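NADPH-dependent nitro/flavin reductase (Bacillus subtilis, PDB 3N2S) reduces FMN, nitroaromatic compounds, quinones and azo dyes with NADPH, and also shows NADH oxidase activity, working as an FMN-binding homodimer. Local coordinates at the interface of chains A and B. Coordinates in Å, arbitrary orientation; residue numbers count along the deposited sequence, not the author numbering. Chains: chain A/B, NADPH-dependent nitro/flavin reductase.

Contact 1: the interface of chains A and B. Residues chain A 173-175, 201, 205, 221; chain B 42, 44.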
loop_
_atom_site.group_PDB
_atom_site.type_symbol
_atom_site.label_atom_id
_atom_site.label_comp_id
_atom_site.label_asym_id
_atom_site.label_seq_id
_atom_site.Cartn_x
_atom_site.Cartn_y
_atom_site.Cartn_z
ATOM N N LYS A 173 -7.344 15.843 9.875
ATOM C CA LYS A 173 -7.990 16.309 8.656
ATOM C C LYS A 173 -9.207 15.434 8.390
ATOM O O LYS A 173 -9.069 14.214 8.363
ATOM C CB LYS A 173 -7.010 16.225 7.471
ATOM C CG LYS A 173 -6.186 17.473 7.280
ATOM C CD LYS A 173 -5.226 17.221 6.144
ATOM C CE LYS A 173 -5.297 18.264 5.079
ATOM N NZ LYS A 173 -4.356 17.955 4.000
ATOM N N PRO A 174 -10.413 16.008 8.185
ATOM C CA PRO A 174 -11.594 15.157 7.945
ATOM C C PRO A 174 -11.475 14.333 6.666
ATOM O O PRO A 174 -10.921 14.789 5.662
ATOM C CB PRO A 174 -12.750 16.161 7.838
ATOM C CG PRO A 174 -12.254 17.398 8.526
ATOM C CD PRO A 174 -10.776 17.436 8.186
ATOM N N ARG A 175 -11.986 13.115 6.726
ATOM C CA ARG A 175 -11.985 12.192 5.607
ATOM C C ARG A 175 -13.345 12.231 4.926
ATOM O O ARG A 175 -14.323 12.674 5.534
ATOM C CB ARG A 175 -11.688 10.764 6.110
ATOM C CG ARG A 175 -10.240 10.590 6.614
ATOM C CD ARG A 175 -9.204 10.854 5.511
ATOM N NE ARG A 175 -7.855 10.427 5.898
ATOM C CZ ARG A 175 -6.923 11.235 6.388
ATOM N NH1 ARG A 175 -7.194 12.512 6.612
ATOM N NH2 ARG A 175 -5.711 10.770 6.662
ATOM N N TYR A 201 -19.144 17.086 1.884
ATOM C CA TYR A 201 -17.698 17.061 2.123
ATOM C C TYR A 201 -17.039 18.383 1.812
ATOM O O TYR A 201 -16.244 18.846 2.617
ATOM C CB TYR A 201 -17.019 15.919 1.360
ATOM C CG TYR A 201 -15.593 15.675 1.807
ATOM C CD1 TYR A 201 -15.277 15.529 3.158
ATOM C CD2 TYR A 201 -14.574 15.516 0.880
ATOM C CE1 TYR A 201 -13.970 15.253 3.568
ATOM C CE2 TYR A 201 -13.270 15.209 1.276
ATOM C CZ TYR A 201 -12.970 15.083 2.618
ATOM O OH TYR A 201 -11.675 14.815 2.991
ATOM N N ILE A 205 -14.906 20.595 4.488
ATOM C CA ILE A 205 -13.523 21.019 4.245
ATOM C C ILE A 205 -13.365 22.535 4.244
ATOM O O ILE A 205 -12.414 23.046 4.845
ATOM C CB ILE A 205 -12.960 20.308 2.978
ATOM C CG1 ILE A 205 -12.892 18.761 3.178
ATOM C CG2 ILE A 205 -11.587 20.861 2.567
ATOM C CD1 ILE A 205 -12.207 18.254 4.482
ATOM N N TRP A 221 -12.753 20.899 -0.876
ATOM C CA TRP A 221 -11.897 19.764 -1.202
ATOM C C TRP A 221 -11.774 19.600 -2.711
ATOM O O TRP A 221 -10.667 19.464 -3.209
ATOM C CB TRP A 221 -12.461 18.474 -0.582
ATOM C CG TRP A 221 -11.573 17.291 -0.787
ATOM C CD1 TRP A 221 -10.399 17.024 -0.143
ATOM C CD2 TRP A 221 -11.811 16.189 -1.670
ATOM N NE1 TRP A 221 -9.895 15.816 -0.560
ATOM C CE2 TRP A 221 -10.744 15.277 -1.497
ATOM C CE3 TRP A 221 -12.849 15.858 -2.554
ATOM C CZ2 TRP A 221 -10.670 14.067 -2.194
ATOM C CZ3 TRP A 221 -12.773 14.661 -3.251
ATOM C CH2 TRP A 221 -11.705 13.766 -3.050
ATOM N N TYR B 42 -4.124 14.448 -0.177
ATOM C CA TYR B 42 -5.487 14.407 0.388
ATOM C C TYR B 42 -6.512 13.843 -0.620
ATOM O O TYR B 42 -7.716 13.958 -0.395
ATOM C CB TYR B 42 -5.872 15.869 0.773
ATOM C CG TYR B 42 -6.872 16.090 1.890
ATOM C CD1 TYR B 42 -7.276 15.038 2.719
ATOM C CD2 TYR B 42 -7.354 17.361 2.170
ATOM C CE1 TYR B 42 -8.176 15.253 3.775
ATOM C CE2 TYR B 42 -8.256 17.584 3.211
ATOM C CZ TYR B 42 -8.654 16.534 4.017
ATOM O OH TYR B 42 -9.497 16.817 5.066
ATOM N N GLN B 44 -7.440 10.731 -1.491
ATOM C CA GLN B 44 -8.220 9.563 -1.050
ATOM C C GLN B 44 -8.688 8.778 -2.291
ATOM O O GLN B 44 -9.894 8.557 -2.494
ATOM C CB GLN B 44 -9.397 10.009 -0.162
ATOM C CG GLN B 44 -8.939 10.731 1.110
ATOM C CD GLN B 44 -10.020 11.560 1.755
ATOM O OE1 GLN B 44 -10.881 11.032 2.448
ATOM N NE2 GLN B 44 -9.968 12.872 1.570
#
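The backbone oxygen of A:Pro174 is gripped by two phenol hydroxyls, one from each subunit. B:Tyr42 OH donates to A:Pro174 O at 2.5 Å, in the carbonyl plane and on a lone pair. A:Tyr201 OH, from helix 191-213, donates to the same oxygen at 2.8 Å, tilted out of that plane. A:Tyr201 OH is in turn an acceptor: B:Gln44 NE2 reaches it at 3.0 Å in a nearly straight bond (169° at H), with the hydroxyl close to the amide plane. The same amide nitrogen bonds back to B:Tyr42 O. That oxygen is gripped a second time by A:Trp221 NE1 at 2.9 Å, and its two donors approach from opposite faces of the carbonyl plane. One relay of bonds therefore links A:Pro174, A:Tyr201 and A:Trp221 to both ends of B:Tyr42. With CG anti to the backbone N (chi1 -153°), B:Tyr42 pushes its ring into chain A, where it is clamped on both faces. The indole of A:Trp221 stands edge-on to one face, the planes 88° apart. Against the other lies the aliphatic part of A:Lys173, whose chain bends at chi3 and sets CE 3.8 Å from the centroid of the B:Tyr42 ring in a CH-pi contact. A:Lys173 and A:Arg175 also line the FMN pocket, so the contact borders the flavin site and may help set its shape. Beyond the clamp, the A:Arg175 side chain passes B:Gln44 with its methylene, CD lying 3.5 Å from the amide oxygen OE1 of B:Gln44.

Contact 2: the interface of chains A and B. Residues chain A 41-44; chain B 201, 221, 224-225.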
loop_
_atom_site.group_PDB
_atom_site.type_symbol
_atom_site.label_atom_id
_atom_site.label_comp_id
_atom_site.label_asym_id
_atom_site.label_seq_id
_atom_site.Cartn_x
_atom_site.Cartn_y
_atom_site.Cartn_z
ATOM N N SER A 41 2.071 -13.740 -2.589
ATOM C CA SER A 41 2.824 -14.967 -2.849
ATOM C C SER A 41 4.150 -15.057 -2.092
ATOM O O SER A 41 5.103 -15.639 -2.622
ATOM C CB SER A 41 3.024 -15.171 -4.344
ATOM O OG SER A 41 1.759 -15.310 -4.972
ATOM N N TYR A 42 4.233 -14.411 -0.898
ATOM C CA TYR A 42 5.406 -14.434 0.003
ATOM C C TYR A 42 6.642 -13.763 -0.640
ATOM O O TYR A 42 7.762 -13.921 -0.135
ATOM C CB TYR A 42 5.707 -15.929 0.297
ATOM C CG TYR A 42 6.429 -16.308 1.566
ATOM C CD1 TYR A 42 6.582 -15.395 2.609
ATOM C CD2 TYR A 42 6.894 -17.607 1.760
ATOM C CE1 TYR A 42 7.203 -15.763 3.803
ATOM C CE2 TYR A 42 7.515 -17.986 2.945
ATOM C CZ TYR A 42 7.680 -17.061 3.959
ATOM O OH TYR A 42 8.245 -17.477 5.139
ATOM N N VAL A 43 6.444 -13.011 -1.738
ATOM C CA VAL A 43 7.546 -12.391 -2.496
ATOM C C VAL A 43 8.321 -11.301 -1.788
ATOM O O VAL A 43 9.499 -11.096 -2.121
ATOM C CB VAL A 43 7.202 -12.032 -3.971
ATOM C CG1 VAL A 43 6.516 -13.200 -4.674
ATOM C CG2 VAL A 43 6.318 -10.785 -4.047
ATOM N N GLN A 44 7.673 -10.573 -0.841
ATOM C CA GLN A 44 8.288 -9.477 -0.070
ATOM C C GLN A 44 9.049 -8.536 -1.025
ATOM O O GLN A 44 10.250 -8.300 -0.864
ATOM C CB GLN A 44 9.216 -10.044 1.038
ATOM C CG GLN A 44 8.478 -10.908 2.053
ATOM C CD GLN A 44 9.397 -11.848 2.814
ATOM O OE1 GLN A 44 10.039 -11.472 3.782
ATOM N NE2 GLN A 44 9.419 -13.101 2.439
ATOM N N TYR B 201 18.361 -17.429 4.839
ATOM C CA TYR B 201 16.904 -17.429 4.671
ATOM C C TYR B 201 16.411 -18.707 4.048
ATOM O O TYR B 201 15.421 -19.262 4.524
ATOM C CB TYR B 201 16.422 -16.214 3.854
ATOM C CG TYR B 201 14.914 -16.005 3.914
ATOM C CD1 TYR B 201 14.231 -16.019 5.133
ATOM C CD2 TYR B 201 14.180 -15.741 2.759
ATOM C CE1 TYR B 201 12.847 -15.800 5.195
ATOM C CE2 TYR B 201 12.806 -15.478 2.816
ATOM C CZ TYR B 201 12.143 -15.514 4.033
ATOM O OH TYR B 201 10.790 -15.265 4.076
ATOM N N TRP B 221 13.162 -20.760 -0.074
ATOM C CA TRP B 221 12.460 -19.569 -0.528
ATOM C C TRP B 221 12.803 -19.254 -1.988
ATOM O O TRP B 221 11.899 -18.990 -2.773
ATOM C CB TRP B 221 12.718 -18.393 0.394
ATOM C CG TRP B 221 11.813 -17.224 0.118
ATOM C CD1 TRP B 221 10.497 -17.102 0.453
ATOM C CD2 TRP B 221 12.185 -15.992 -0.510
ATOM N NE1 TRP B 221 10.025 -15.868 0.072
ATOM C CE2 TRP B 221 11.050 -15.152 -0.496
ATOM C CE3 TRP B 221 13.386 -15.490 -1.028
ATOM C CZ2 TRP B 221 11.073 -13.851 -1.017
ATOM C CZ3 TRP B 221 13.416 -14.201 -1.532
ATOM C CH2 TRP B 221 12.273 -13.388 -1.517
ATOM N N GLN B 224 10.825 -21.508 -4.304
ATOM C CA GLN B 224 9.452 -21.059 -4.272
ATOM C C GLN B 224 9.246 -19.797 -5.101
ATOM O O GLN B 224 8.293 -19.743 -5.870
ATOM C CB GLN B 224 8.962 -20.937 -2.829
ATOM C CG GLN B 224 7.459 -20.995 -2.686
ATOM C CD GLN B 224 7.030 -20.540 -1.316
ATOM O OE1 GLN B 224 6.778 -19.354 -1.123
ATOM N NE2 GLN B 224 6.975 -21.407 -0.320
ATOM N N ILE B 225 10.194 -18.822 -5.022
ATOM C CA ILE B 225 10.137 -17.607 -5.856
ATOM C C ILE B 225 10.369 -17.980 -7.331
ATOM O O ILE B 225 9.651 -17.482 -8.208
ATOM C CB ILE B 225 11.147 -16.510 -5.375
ATOM C CG1 ILE B 225 10.836 -15.989 -3.955
ATOM C CG2 ILE B 225 11.331 -15.351 -6.396
ATOM C CD1 ILE B 225 9.337 -15.537 -3.647
#
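A:Val43 meets B:Ile225 at the apolar centre, its CG1 3.8 Å from the terminal methyl CD1 of B:Ile225. The same methyl also touches the backbone CA of A:Val43. B:Ile225 also backs the indole: with its CG1 anti to the carbonyl carbon (chi1 -63°), it lays that methylene over the centre of one face of B:Trp221. B:Tyr201 CE2 rests near the rim of the opposite face. Sandwiched between B:Ile225 of its own helix 221-229 and B:Tyr201 of helix 191-213, the indole presents its edge to chain A. The six-membered part of that edge runs along the backbone of residue 43, with B:Trp221 CZ2 3.4 Å from A:Val43 O, while its pyrrole part stands perpendicular to the ring of A:Tyr42. Further out, the extended chain of B:Gln224 crosses A:Tyr42 at about a right angle. Its amide oxygen OE1 lies in the plane of the phenol ring, 3.4 Å from A:Tyr42 CD2 at the ring's edge. At the polar rim, B:Trp221 NE1 donates to A:Tyr42 O at 3.0 Å, and A:Gln44 NE2 donates to B:Tyr201 OH in a nearly straight bond (170° at H). A:Ser41, A:Tyr42 and A:Gln44 have positive phi, in the left-handed helical region. The site docks residues 41-44 of one subunit against two helices of the other and so helps hold the homodimer together.

Contact 1 and contact 2 lie about 38 Å apart between the centres of their C-alpha atoms, at opposite sides of the two-fold symmetric homodimer. They sample the same docking surface with the chains exchanged: Tyr42 and Gln44 come from one subunit, Tyr201 and Trp221 from the other. Contact 1 shows the side turned towards the FMN-lining residues Lys173 and Arg175; contact 2 adds Gln224 and Ile225, further along helix 221-229. Ser38 to Ser40, just ahead of the shared segment, also line an FMN pocket. Each subunit thus both gives and receives this segment, which may couple dimer assembly to the shape of the flavin sites.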